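Local coordinates for protein exosome complex component Rrp42 (Pyrococcus abyssi, PDB 2PO1) that probably serves as the non-catalytic partner of Rrp41 in the archaeal exosome, helping to shape the active site that degrades RNA, at residues E88-P91 with L92-P95; R115-E119 with S120-N124; A159-A162 with A163-A167; A202-N206 with I207-D211; E262-R265 with K266-E270. One frame throughout, in Å; residues are numbered along the deposited sequence.

Interaction 1. Residues E88-P91 with L92-P95. With nucleotides of chain A.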
loop_
_atom_site.group_PDB
_atom_site.type_symbol
_atom_site.label_atom_id
_atom_site.label_comp_id
_atom_site.label_asym_id
_atom_site.label_seq_id
_atom_site.Cartn_x
_atom_site.Cartn_y
_atom_site.Cartn_z
ATOM N N GLU C 88 -9.739 -13.834 5.193
ATOM C CA GLU C 88 -10.456 -12.695 4.740
ATOM C C GLU C 88 -11.748 -12.547 5.539
ATOM O O GLU C 88 -12.651 -13.422 5.554
ATOM C CB GLU C 88 -10.764 -12.842 3.270
ATOM C CG GLU C 88 -9.509 -12.930 2.390
ATOM C CD GLU C 88 -8.734 -11.621 2.382
ATOM O OE1 GLU C 88 -7.542 -11.595 2.744
ATOM O OE2 GLU C 88 -9.347 -10.605 2.081
ATOM N N LEU C 89 -11.781 -11.452 6.271
ATOM C CA LEU C 89 -12.976 -11.015 7.034
ATOM C C LEU C 89 -13.706 -10.138 6.032
ATOM O O LEU C 89 -13.554 -8.927 6.032
ATOM C CB LEU C 89 -12.499 -10.216 8.245
ATOM C CG LEU C 89 -12.403 -11.026 9.543
ATOM C CD1 LEU C 89 -12.338 -12.548 9.482
ATOM C CD2 LEU C 89 -11.458 -10.460 10.591
ATOM N N VAL C 90 -14.509 -10.767 5.167
ATOM C CA VAL C 90 -15.026 -10.044 4.041
ATOM C C VAL C 90 -16.138 -9.162 4.570
ATOM O O VAL C 90 -16.831 -9.551 5.531
ATOM C CB VAL C 90 -15.401 -10.963 2.810
ATOM C CG1 VAL C 90 -14.301 -12.092 2.596
ATOM C CG2 VAL C 90 -16.682 -11.634 3.004
ATOM N N PRO C 91 -16.242 -7.960 4.025
ATOM C CA PRO C 91 -17.178 -6.960 4.487
ATOM C C PRO C 91 -18.604 -7.494 4.529
ATOM O O PRO C 91 -19.394 -7.072 5.388
ATOM C CB PRO C 91 -17.019 -5.880 3.430
ATOM C CG PRO C 91 -15.608 -5.936 3.131
ATOM C CD PRO C 91 -15.404 -7.397 2.940
ATOM N N LEU C 92 -18.913 -8.469 3.669
ATOM C CA LEU C 92 -20.260 -8.982 3.673
ATOM C C LEU C 92 -20.544 -9.798 4.893
ATOM O O LEU C 92 -21.702 -9.967 5.252
ATOM C CB LEU C 92 -20.631 -9.738 2.386
ATOM C CG LEU C 92 -20.202 -11.121 1.937
ATOM C CD1 LEU C 92 -20.500 -12.216 2.942
ATOM C CD2 LEU C 92 -21.064 -11.362 0.715
ATOM N N ALA C 93 -19.505 -10.262 5.566
ATOM C CA ALA C 93 -19.728 -11.096 6.716
ATOM C C ALA C 93 -20.165 -10.329 7.968
ATOM O O ALA C 93 -20.631 -10.950 8.936
ATOM C CB ALA C 93 -18.507 -11.949 7.004
ATOM N N SER C 94 -19.948 -9.008 7.992
ATOM C CA SER C 94 -20.159 -8.285 9.229
ATOM C C SER C 94 -19.997 -6.817 9.001
ATOM O O SER C 94 -19.052 -6.388 8.300
ATOM C CB SER C 94 -19.124 -8.781 10.267
ATOM O OG SER C 94 -19.209 -8.043 11.480
ATOM N N PRO C 95 -20.869 -6.019 9.623
ATOM C CA PRO C 95 -20.663 -4.612 9.455
ATOM C C PRO C 95 -19.382 -4.113 10.113
ATOM O O PRO C 95 -18.917 -3.005 9.778
ATOM C CB PRO C 95 -21.921 -3.977 10.071
ATOM C CG PRO C 95 -22.466 -4.967 10.939
ATOM C CD PRO C 95 -22.029 -6.320 10.481
ATOM P P A A 4 -6.697 -0.844 -1.061
ATOM O OP1 A A 4 -7.371 0.366 -1.593
ATOM O OP2 A A 4 -6.033 -0.790 0.275
ATOM O "O5'" A A 4 -5.565 -1.239 -2.145
ATOM C "C5'" A A 4 -5.085 -2.583 -2.362
ATOM C "C4'" A A 4 -3.925 -2.968 -1.447
ATOM O "O4'" A A 4 -4.359 -3.131 -0.056
ATOM C "C3'" A A 4 -3.210 -4.259 -1.854
ATOM O "O3'" A A 4 -1.866 -3.972 -2.273
ATOM C "C2'" A A 4 -3.239 -5.140 -0.592
ATOM O "O2'" A A 4 -1.962 -5.200 0.028
ATOM C "C1'" A A 4 -4.306 -4.503 0.326
ATOM N N9 A A 4 -5.673 -5.108 0.257
ATOM C C8 A A 4 -6.872 -4.513 -0.282
ATOM N N7 A A 4 -7.963 -5.251 -0.248
ATOM C C5 A A 4 -7.450 -6.439 0.373
ATOM C C6 A A 4 -8.097 -7.646 0.723
ATOM N N6 A A 4 -9.433 -7.799 0.467
ATOM N N1 A A 4 -7.302 -8.644 1.354
ATOM C C2 A A 4 -5.966 -8.462 1.593
ATOM N N3 A A 4 -5.243 -7.379 1.301
ATOM C C4 A A 4 -6.050 -6.386 0.692
#
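After strand 82-89 the backbone turns: Ala93 N donates to Val90 O at 2.8 Å with an N-H...O angle of 155°, and Ser94 N follows with a longer bond of 3.3 Å to Pro91 O. Both bonds span three residues, the spacing of a 3-10 turn. On this turn the side chains of Val90 and Leu92 lie side by side and point the same way, CG2 of Val90 resting 3.7 Å from CG of Leu92. Ala93 CB sits close to the accepting carbonyl, 3.3 Å from Val90 O. Glu88, still on the strand, faces RNA instead. Its CG stands opposite the carbonyl carbon (chi1 -62°) and the chain bends at chi2, which brings the carboxylate to the adenine, its OE2 accepting from N6 of A4 of chain A at 3.2 Å. Replacing Glu88 by an alanine removes this carboxylate and would probably leave the N6 amino group without its acceptor and open a gap beside the base. A neighbouring protein chain packs against the turn and bonds to Leu92 O. The arrangement is a 3-10 turn following a strand of the RNase PH fold, with RNA at Glu88 and another protein chain against the turn.

Interaction 2. Residues R115-E119 with S120-N124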
loop_
_atom_site.group_PDB
_atom_site.type_symbol
_atom_site.label_atom_id
_atom_site.label_comp_id
_atom_site.label_asym_id
_atom_site.label_seq_id
_atom_site.Cartn_x
_atom_site.Cartn_y
_atom_site.Cartn_z
ATOM N N ARG C 115 -1.031 -21.998 13.240
ATOM C CA ARG C 115 -0.163 -22.584 14.236
ATOM C C ARG C 115 -0.700 -23.907 14.639
ATOM O O ARG C 115 0.073 -24.857 14.762
ATOM C CB ARG C 115 0.003 -21.691 15.443
ATOM C CG ARG C 115 0.901 -20.562 15.055
ATOM C CD ARG C 115 1.510 -19.973 16.283
ATOM N NE ARG C 115 0.518 -19.416 17.172
ATOM C CZ ARG C 115 0.139 -18.139 17.156
ATOM N NH1 ARG C 115 -0.746 -17.734 18.033
ATOM N NH2 ARG C 115 0.643 -17.272 16.273
ATOM N N GLY C 116 -2.020 -23.981 14.786
ATOM C CA GLY C 116 -2.678 -25.240 15.241
ATOM C C GLY C 116 -2.343 -26.370 14.296
ATOM O O GLY C 116 -2.159 -27.502 14.708
ATOM N N ILE C 117 -2.274 -26.056 13.009
ATOM C CA ILE C 117 -2.035 -27.052 11.972
ATOM C C ILE C 117 -0.552 -27.225 11.860
ATOM O O ILE C 117 -0.059 -28.314 11.959
ATOM C CB ILE C 117 -2.722 -26.651 10.625
ATOM C CG1 ILE C 117 -4.236 -26.627 10.852
ATOM C CG2 ILE C 117 -2.313 -27.603 9.492
ATOM C CD1 ILE C 117 -5.049 -25.771 9.851
ATOM N N ARG C 118 0.191 -26.133 11.674
ATOM C CA ARG C 118 1.592 -26.236 11.520
ATOM C C ARG C 118 2.229 -26.999 12.676
ATOM O O ARG C 118 3.044 -27.884 12.471
ATOM C CB ARG C 118 2.209 -24.823 11.433
ATOM C CG ARG C 118 3.641 -24.821 11.026
ATOM C CD ARG C 118 4.085 -23.374 10.877
ATOM N NE ARG C 118 3.209 -22.738 9.881
ATOM C CZ ARG C 118 3.381 -22.848 8.566
ATOM N NH1 ARG C 118 4.407 -23.508 8.058
ATOM N NH2 ARG C 118 2.509 -22.306 7.760
ATOM N N GLU C 119 1.922 -26.618 13.887
ATOM C CA GLU C 119 2.773 -27.053 14.989
ATOM C C GLU C 119 2.370 -28.432 15.420
ATOM O O GLU C 119 3.098 -29.124 16.152
ATOM C CB GLU C 119 2.701 -26.056 16.138
ATOM C CG GLU C 119 3.338 -24.695 15.827
ATOM C CD GLU C 119 4.766 -24.806 15.415
ATOM O OE1 GLU C 119 5.144 -24.107 14.439
ATOM O OE2 GLU C 119 5.494 -25.610 16.053
ATOM N N SER C 120 1.217 -28.871 14.952
ATOM C CA SER C 120 0.858 -30.246 15.217
ATOM C C SER C 120 1.342 -31.111 14.043
ATOM O O SER C 120 1.113 -32.292 14.056
ATOM C CB SER C 120 -0.626 -30.411 15.328
ATOM O OG SER C 120 -1.177 -29.991 14.097
ATOM N N LYS C 121 1.913 -30.479 13.008
ATOM C CA LYS C 121 2.243 -31.138 11.757
ATOM C C LYS C 121 1.040 -31.859 11.164
ATOM O O LYS C 121 1.171 -32.916 10.538
ATOM C CB LYS C 121 3.400 -32.066 11.993
ATOM C CG LYS C 121 4.670 -31.313 12.322
ATOM C CD LYS C 121 5.830 -32.256 12.055
ATOM C CE LYS C 121 7.129 -31.512 11.833
ATOM N NZ LYS C 121 7.905 -31.443 13.114
ATOM N N ALA C 122 -0.130 -31.270 11.362
ATOM C CA ALA C 122 -1.351 -31.857 10.842
ATOM C C ALA C 122 -1.277 -31.914 9.345
ATOM O O ALA C 122 -1.778 -32.837 8.759
ATOM C CB ALA C 122 -2.581 -31.065 11.300
ATOM N N LEU C 123 -0.652 -30.914 8.723
ATOM C CA LEU C 123 -0.317 -31.029 7.320
ATOM C C LEU C 123 1.139 -31.319 7.371
ATOM O O LEU C 123 1.945 -30.449 7.761
ATOM C CB LEU C 123 -0.464 -29.726 6.585
ATOM C CG LEU C 123 -0.905 -29.669 5.117
ATOM C CD1 LEU C 123 -0.352 -28.428 4.467
ATOM C CD2 LEU C 123 -0.648 -30.874 4.373
ATOM N N ASN C 124 1.510 -32.526 6.975
ATOM C CA ASN C 124 2.899 -32.874 7.049
ATOM C C ASN C 124 3.692 -32.305 5.856
ATOM O O ASN C 124 3.675 -32.873 4.769
ATOM C CB ASN C 124 3.009 -34.375 7.115
ATOM C CG ASN C 124 4.341 -34.803 7.524
ATOM O OD1 ASN C 124 5.311 -34.081 7.322
ATOM N ND2 ASN C 124 4.419 -35.955 8.159
#
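Ser120 reaches back to the carbonyls of Gly116 and Ile117 in the last turn of the helix. Its CB starts 3.3 Å from Gly116 O. From there OG takes the position between its own backbone N and carbonyl carbon (chi1 60°), and this turns it inward to the two carbonyls at once, 2.7 Å from Gly116 O and 2.9 Å from Ile117 O.

The backbone bonds back into the last turn are those of a C-terminal cap. Ala122 N bonds to Ile117 O at 3.0 Å, and Lys121 N bonds to Arg118 O at 2.9 Å. With Lys121 at a positive phi of 53°, the pair makes a Schellman motif, and a type I beta turn runs from Arg118 to Lys121. Ile117 O also accepts a weak bond from Ser120 N. CG2 of Ile117 packs against the chain leaving the helix, 3.9 Å from Ala122 CB and 4.0 Å from Leu123 CB.

Arg118 and Glu119 pack on sugars of bound RNA, and NE of Arg118 forms a salt bridge with Asp114. Inward, helix 104-118 rests on helix 152-166 through Ile117 against Ala160 and Leu164, while Met83 of strand 82-89 touches both Ile117 and Leu123.

Interaction 3. Residues A159-A162 with A163-A167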
loop_
_atom_site.group_PDB
_atom_site.type_symbol
_atom_site.label_atom_id
_atom_site.label_comp_id
_atom_site.label_asym_id
_atom_site.label_seq_id
_atom_site.Cartn_x
_atom_site.Cartn_y
_atom_site.Cartn_z
ATOM N N ALA C 159 -13.211 -25.520 9.686
ATOM C CA ALA C 159 -13.230 -25.440 8.214
ATOM C C ALA C 159 -11.867 -25.723 7.607
ATOM O O ALA C 159 -11.800 -26.347 6.568
ATOM C CB ALA C 159 -13.725 -24.098 7.763
ATOM N N ALA C 160 -10.785 -25.253 8.253
ATOM C CA ALA C 160 -9.438 -25.320 7.645
ATOM C C ALA C 160 -9.021 -26.768 7.629
ATOM O O ALA C 160 -8.643 -27.307 6.590
ATOM C CB ALA C 160 -8.412 -24.452 8.392
ATOM N N ILE C 161 -9.167 -27.449 8.758
ATOM C CA ILE C 161 -8.720 -28.807 8.783
ATOM C C ILE C 161 -9.672 -29.691 7.970
ATOM O O ILE C 161 -9.246 -30.693 7.359
ATOM C CB ILE C 161 -8.489 -29.354 10.231
ATOM C CG1 ILE C 161 -7.714 -30.683 10.166
ATOM C CG2 ILE C 161 -9.767 -29.471 10.968
ATOM C CD1 ILE C 161 -6.213 -30.405 9.738
ATOM N N ALA C 162 -10.948 -29.343 7.956
ATOM C CA ALA C 162 -11.873 -30.161 7.167
ATOM C C ALA C 162 -11.556 -29.969 5.690
ATOM O O ALA C 162 -11.660 -30.899 4.901
ATOM C CB ALA C 162 -13.352 -29.812 7.490
ATOM N N ALA C 163 -11.152 -28.765 5.289
ATOM C CA ALA C 163 -10.884 -28.516 3.871
ATOM C C ALA C 163 -9.594 -29.285 3.486
ATOM O O ALA C 163 -9.513 -29.934 2.441
ATOM C CB ALA C 163 -10.747 -27.026 3.621
ATOM N N LEU C 164 -8.603 -29.288 4.382
ATOM C CA LEU C 164 -7.326 -30.013 4.139
ATOM C C LEU C 164 -7.557 -31.520 4.029
ATOM O O LEU C 164 -6.965 -32.225 3.174
ATOM C CB LEU C 164 -6.375 -29.676 5.288
ATOM C CG LEU C 164 -5.757 -28.304 5.179
ATOM C CD1 LEU C 164 -5.077 -28.064 6.479
ATOM C CD2 LEU C 164 -4.701 -28.349 4.073
ATOM N N LEU C 165 -8.436 -32.029 4.883
ATOM C CA LEU C 165 -8.824 -33.432 4.809
ATOM C C LEU C 165 -9.567 -33.706 3.528
ATOM O O LEU C 165 -9.451 -34.758 2.994
ATOM C CB LEU C 165 -9.703 -33.843 5.976
ATOM C CG LEU C 165 -8.929 -33.905 7.298
ATOM C CD1 LEU C 165 -9.935 -33.825 8.439
ATOM C CD2 LEU C 165 -8.031 -35.153 7.349
ATOM N N ASN C 166 -10.321 -32.727 3.046
ATOM C CA ASN C 166 -11.063 -32.858 1.786
ATOM C C ASN C 166 -10.210 -32.730 0.528
ATOM O O ASN C 166 -10.659 -33.059 -0.589
ATOM C CB ASN C 166 -12.109 -31.738 1.729
ATOM C CG ASN C 166 -12.903 -31.751 0.466
ATOM O OD1 ASN C 166 -12.909 -30.798 -0.240
ATOM N ND2 ASN C 166 -13.598 -32.853 0.191
ATOM N N ALA C 167 -9.000 -32.226 0.698
ATOM C CA ALA C 167 -8.225 -31.778 -0.411
ATOM C C ALA C 167 -7.747 -32.985 -1.149
ATOM O O ALA C 167 -7.415 -34.019 -0.542
ATOM C CB ALA C 167 -7.070 -30.937 0.059
#
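Four backbone hydrogen bonds join Ala159-Ala162 to Ala163-Ala167, each from an amide to the carbonyl four residues earlier. Ala163 N meets Ala159 O at 2.8 Å and Leu164 N meets Ala160 O at 3.0 Å. Leu165 N to Ile161 O and Asn166 N to Ala162 O both measure 2.9 Å. Their N-H...O angles are widest, at 160°, in the middle two. This regular ladder is that of an alpha-helix, here the last turns of helix 152-166 in the RNase PH fold. The small side chains of Ala159 and Ala163 lie on strand 60-71, and that of Ala162 on strand 39-43.

The apolar contacts gather round Ile161. Its chi1 of -167° sets CG1 opposite the backbone N, and chi2 of 71° turns CD1 toward CD1 of Leu164 at 4.2 Å, the two side chains crossing at about a right angle. CG1 itself is 4.2 Å from CD1 of Leu165, one turn further on. CG of Leu165 lies 3.2 Å from Ile161 O. The long helix 247-275 covers this ridge, with Ile268 touching Ile161, Ala162 and Leu165.

The polar side chain is Asn166. It leads away from the preceding turn, and its OD1 accepts a hydrogen bond from Ser52 N at the start of strand 51-57.

Interaction 4. Residues A202-N206 with I207-D211; sequences AKIGN and ILVVD
Ala202 and Val209 face each other as an antiparallel hydrogen-bonded pair, joined by Ala202 N to Val209 O at 2.9 Å and Val209 N to Ala202 O at 3.0 Å. Nearer the turn, Ile204 N donates to Ile207 O at 2.7 Å with an N-H...O angle of 168°, and Ile207 N returns a bond of 3.1 Å to Ile204 O. Between these pairs Lys203 and Leu208 form the non-hydrogen-bonded pair, where CA-H...O contacts replace amide bonds: CA of Leu208 lies 3.2 Å from Ala202 O.

Together these bonds define a two-residue beta hairpin with a type II' turn from Ile204 to Ile207, at the edge of the four-stranded sheet in domain 2 of the 3' exoribonuclease family. Gly205 is residue i+1 of the turn, at phi 58°, a value glycine adopts readily, and its amide bonds to Asp221.

Among the side chains, Lys203 and Leu208 share one face. They cross obliquely, and CD2 of Leu208 presses on CB of Lys203 at 3.5 Å, tighter than ordinary carbon packing. CG of Lys203 stands opposite the backbone N (chi1 172°), which with the extended chain lets CG and CD also pass that methyl on the way to a salt bridge with Glu249. On the opposite face CG1 of Val209 touches Ala202 CB at 4.1 Å and CD1 of Ile204 at 4.2 Å; Ile204, Ile207 and Val209 all also meet Leu22 of helix 13-23.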
loop_
_atom_site.group_PDB
_atom_site.type_symbol
_atom_site.label_atom_id
_atom_site.label_comp_id
_atom_site.label_asym_id
_atom_site.label_seq_id
_atom_site.Cartn_x
_atom_site.Cartn_y
_atom_site.Cartn_z
ATOM N N ALA C 202 -15.323 -18.000 25.918
ATOM C CA ALA C 202 -15.428 -16.599 26.337
ATOM C C ALA C 202 -15.474 -16.614 27.842
ATOM O O ALA C 202 -16.185 -17.402 28.418
ATOM C CB ALA C 202 -16.691 -15.993 25.791
ATOM N N LYS C 203 -14.671 -15.781 28.486
ATOM C CA LYS C 203 -14.858 -15.564 29.892
ATOM C C LYS C 203 -15.791 -14.372 30.031
ATOM O O LYS C 203 -15.503 -13.264 29.527
ATOM C CB LYS C 203 -13.531 -15.297 30.575
ATOM C CG LYS C 203 -13.645 -14.881 32.018
ATOM C CD LYS C 203 -12.329 -15.126 32.727
ATOM C CE LYS C 203 -12.447 -14.734 34.191
ATOM N NZ LYS C 203 -11.153 -15.057 34.855
ATOM N N ILE C 204 -16.926 -14.614 30.679
ATOM C CA ILE C 204 -17.919 -13.572 30.998
ATOM C C ILE C 204 -18.118 -13.562 32.504
ATOM O O ILE C 204 -18.657 -14.510 33.074
ATOM C CB ILE C 204 -19.240 -13.842 30.273
ATOM C CG1 ILE C 204 -18.966 -14.074 28.780
ATOM C CG2 ILE C 204 -20.247 -12.722 30.547
ATOM C CD1 ILE C 204 -20.205 -14.441 27.929
ATOM N N GLY C 205 -17.648 -12.500 33.150
ATOM C CA GLY C 205 -17.520 -12.499 34.595
ATOM C C GLY C 205 -16.622 -13.651 35.021
ATOM O O GLY C 205 -15.491 -13.778 34.548
ATOM N N ASN C 206 -17.122 -14.510 35.898
ATOM C CA ASN C 206 -16.312 -15.608 36.401
ATOM C C ASN C 206 -16.652 -16.923 35.738
ATOM O O ASN C 206 -16.377 -17.990 36.265
ATOM C CB ASN C 206 -16.411 -15.692 37.919
ATOM C CG ASN C 206 -15.548 -14.647 38.594
ATOM O OD1 ASN C 206 -14.620 -14.094 37.982
ATOM N ND2 ASN C 206 -15.850 -14.356 39.854
ATOM N N ILE C 207 -17.228 -16.828 34.562
ATOM C CA ILE C 207 -17.759 -17.990 33.899
ATOM C C ILE C 207 -17.186 -18.090 32.487
ATOM O O ILE C 207 -17.214 -17.110 31.719
ATOM C CB ILE C 207 -19.292 -17.874 33.819
ATOM C CG1 ILE C 207 -19.919 -18.161 35.173
ATOM C CG2 ILE C 207 -19.822 -18.864 32.846
ATOM C CD1 ILE C 207 -21.289 -17.555 35.320
ATOM N N LEU C 208 -16.677 -19.275 32.134
ATOM C CA LEU C 208 -16.309 -19.566 30.752
ATOM C C LEU C 208 -17.381 -20.348 30.062
ATOM O O LEU C 208 -17.935 -21.295 30.600
ATOM C CB LEU C 208 -14.999 -20.343 30.614
ATOM C CG LEU C 208 -13.710 -20.000 31.364
ATOM C CD1 LEU C 208 -12.529 -20.429 30.595
ATOM C CD2 LEU C 208 -13.549 -18.547 31.765
ATOM N N VAL C 209 -17.602 -19.991 28.815
ATOM C CA VAL C 209 -18.709 -20.518 28.054
ATOM C C VAL C 209 -18.074 -20.837 26.691
ATOM O O VAL C 209 -17.399 -19.976 26.070
ATOM C CB VAL C 209 -19.727 -19.384 28.065
ATOM C CG1 VAL C 209 -19.752 -18.471 26.783
ATOM C CG2 VAL C 209 -21.010 -19.677 28.761
ATOM N N VAL C 210 -18.230 -22.065 26.235
ATOM C CA VAL C 210 -17.604 -22.450 24.991
ATOM C C VAL C 210 -18.457 -21.972 23.813
ATOM O O VAL C 210 -19.691 -21.802 23.924
ATOM C CB VAL C 210 -17.380 -23.965 24.907
ATOM C CG1 VAL C 210 -18.667 -24.631 24.693
ATOM C CG2 VAL C 210 -16.494 -24.291 23.699
ATOM N N ASP C 211 -17.775 -21.736 22.696
ATOM C CA ASP C 211 -18.409 -21.312 21.452
ATOM C C ASP C 211 -19.317 -20.109 21.671
ATOM O O ASP C 211 -20.526 -20.227 21.500
ATOM C CB ASP C 211 -19.193 -22.453 20.839
ATOM C CG ASP C 211 -19.826 -22.092 19.519
ATOM O OD1 ASP C 211 -20.913 -22.641 19.258
ATOM O OD2 ASP C 211 -19.247 -21.288 18.748
#

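Interaction 5. Residues E262-R265 with K266-E270; sequences EEIR and KLILE
Glu262 holds two basic side chains with its two oxygens. OE1 forms a salt bridge with Lys266 NZ at 3.3 Å, one helical turn ahead, the two chains crossing at about a right angle. OE2 is gripped side-on by Arg265, from NE at 3.0 Å and NH2 at 2.9 Å. This oxygen lies in the guanidinium plane, while both nitrogens approach from one face of the carboxylate. The glutamate reaches them by a bend at chi2 (38°). A leucine in place of Glu262 has no carboxylate, would probably leave Lys266 and Arg265 without this shared mate, and is likely to set the lysine end free to turn.

Behind this network Arg265 is positioned by its stem, whose CG lies alongside CD2 of Leu269 at 3.7 Å, and by its NH1, which bonds to Ile195 O. The helical backbone fixes the spacing: Lys266 N to Glu262 O measures 3.2 Å, and Ile268 N to Ile264 O 2.9 Å. Inward, CG2 of Ile264 meets CD1 of Ile268 at 4.0 Å. Through these isoleucines helix 247-275 packs on Ile158 of helix 152-166 and on Val197 of strand 197-204, while Ile264 and Leu267 also reach Ile39 of strand 39-43.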
loop_
_atom_site.group_PDB
_atom_site.type_symbol
_atom_site.label_atom_id
_atom_site.label_comp_id
_atom_site.label_asym_id
_atom_site.label_seq_id
_atom_site.Cartn_x
_atom_site.Cartn_y
_atom_site.Cartn_z
ATOM N N GLU C 262 -12.838 -33.396 20.432
ATOM C CA GLU C 262 -13.078 -34.750 19.999
ATOM C C GLU C 262 -14.463 -34.889 19.430
ATOM O O GLU C 262 -14.638 -35.632 18.479
ATOM C CB GLU C 262 -12.805 -35.775 21.095
ATOM C CG GLU C 262 -12.774 -37.280 20.598
ATOM C CD GLU C 262 -12.106 -37.502 19.183
ATOM O OE1 GLU C 262 -12.753 -38.149 18.300
ATOM O OE2 GLU C 262 -10.950 -37.023 18.955
ATOM N N GLU C 263 -15.458 -34.240 20.048
ATOM C CA GLU C 263 -16.835 -34.293 19.556
ATOM C C GLU C 263 -16.876 -33.636 18.156
ATOM O O GLU C 263 -17.593 -34.075 17.269
ATOM C CB GLU C 263 -17.736 -33.522 20.523
ATOM C CG GLU C 263 -17.886 -34.177 21.924
ATOM C CD GLU C 263 -18.764 -33.331 22.848
ATOM O OE1 GLU C 263 -18.939 -32.158 22.554
ATOM O OE2 GLU C 263 -19.248 -33.825 23.872
ATOM N N ILE C 264 -16.074 -32.590 17.974
ATOM C CA ILE C 264 -16.003 -31.891 16.697
ATOM C C ILE C 264 -15.248 -32.705 15.638
ATOM O O ILE C 264 -15.682 -32.768 14.463
ATOM C CB ILE C 264 -15.397 -30.505 16.898
ATOM C CG1 ILE C 264 -16.350 -29.711 17.826
ATOM C CG2 ILE C 264 -15.128 -29.861 15.561
ATOM C CD1 ILE C 264 -16.267 -28.315 17.709
ATOM N N ARG C 265 -14.142 -33.333 16.042
ATOM C CA ARG C 265 -13.381 -34.193 15.099
ATOM C C ARG C 265 -14.277 -35.251 14.475
ATOM O O ARG C 265 -14.237 -35.484 13.252
ATOM C CB ARG C 265 -12.233 -34.859 15.827
ATOM C CG ARG C 265 -11.112 -35.449 14.985
ATOM C CD ARG C 265 -9.811 -34.803 15.549
ATOM N NE ARG C 265 -9.827 -34.977 16.993
ATOM C CZ ARG C 265 -9.405 -34.103 17.899
ATOM N NH1 ARG C 265 -8.862 -32.922 17.598
ATOM N NH2 ARG C 265 -9.557 -34.442 19.150
ATOM N N LYS C 266 -15.089 -35.903 15.298
ATOM C CA LYS C 266 -16.064 -36.825 14.747
ATOM C C LYS C 266 -16.966 -36.210 13.640
ATOM O O LYS C 266 -17.240 -36.860 12.640
ATOM C CB LYS C 266 -16.904 -37.430 15.853
ATOM C CG LYS C 266 -16.098 -38.235 16.826
ATOM C CD LYS C 266 -17.042 -39.011 17.763
ATOM C CE LYS C 266 -16.312 -39.518 18.994
ATOM N NZ LYS C 266 -15.153 -40.365 18.630
ATOM N N LEU C 267 -17.409 -34.962 13.812
ATOM C CA LEU C 267 -18.237 -34.311 12.797
ATOM C C LEU C 267 -17.445 -34.004 11.531
ATOM O O LEU C 267 -17.940 -34.204 10.428
ATOM C CB LEU C 267 -18.820 -33.004 13.329
ATOM C CG LEU C 267 -19.792 -33.232 14.462
ATOM C CD1 LEU C 267 -20.144 -31.905 15.202
ATOM C CD2 LEU C 267 -21.064 -33.994 13.967
ATOM N N ILE C 268 -16.227 -33.497 11.718
ATOM C CA ILE C 268 -15.293 -33.332 10.635
ATOM C C ILE C 268 -15.047 -34.615 9.858
ATOM O O ILE C 268 -15.146 -34.600 8.650
ATOM C CB ILE C 268 -13.936 -32.761 11.107
ATOM C CG1 ILE C 268 -14.124 -31.345 11.700
ATOM C CG2 ILE C 268 -12.947 -32.780 9.949
ATOM C CD1 ILE C 268 -12.838 -30.836 12.486
ATOM N N LEU C 269 -14.737 -35.722 10.534
ATOM C CA LEU C 269 -14.393 -36.929 9.803
ATOM C C LEU C 269 -15.624 -37.380 9.000
ATOM O O LEU C 269 -15.497 -37.821 7.868
ATOM C CB LEU C 269 -13.952 -38.053 10.753
ATOM C CG LEU C 269 -12.461 -38.329 10.970
ATOM C CD1 LEU C 269 -11.627 -37.645 9.904
ATOM C CD2 LEU C 269 -12.045 -37.917 12.364
ATOM N N GLU C 270 -16.806 -37.219 9.607
ATOM C CA GLU C 270 -18.102 -37.610 9.029
ATOM C C GLU C 270 -18.349 -36.792 7.744
ATOM O O GLU C 270 -18.666 -37.323 6.693
ATOM C CB GLU C 270 -19.166 -37.322 10.088
ATOM C CG GLU C 270 -20.595 -37.738 9.777
ATOM C CD GLU C 270 -21.495 -37.850 11.048
ATOM O OE1 GLU C 270 -22.535 -38.537 10.956
ATOM O OE2 GLU C 270 -21.171 -37.266 12.135
#

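How the interactions relate
Followed from the N terminus, the five contacts come strictly in series; each is local, joining adjacent residues in the chain, so none nests or crosses. Interaction 1 turns the chain out of strand 82-89, and interaction 2 ends helix 104-118, their centres 27 Å apart on opposite sides of the chain's centre. Interaction 2 then touches interaction 3, with Ala122 CB 4.0 Å from Ile161 CD1. Interaction 3 touches interaction 5 in turn, through Ile268. Helix 152-166 thus packs against helix 104-118 and helix 247-275, linking interactions 2 and 5, which do not touch. Interaction 4, the hairpin of strands 197-204 and 207-210, stands apart, its nearest atoms about 7 Å from interaction 5.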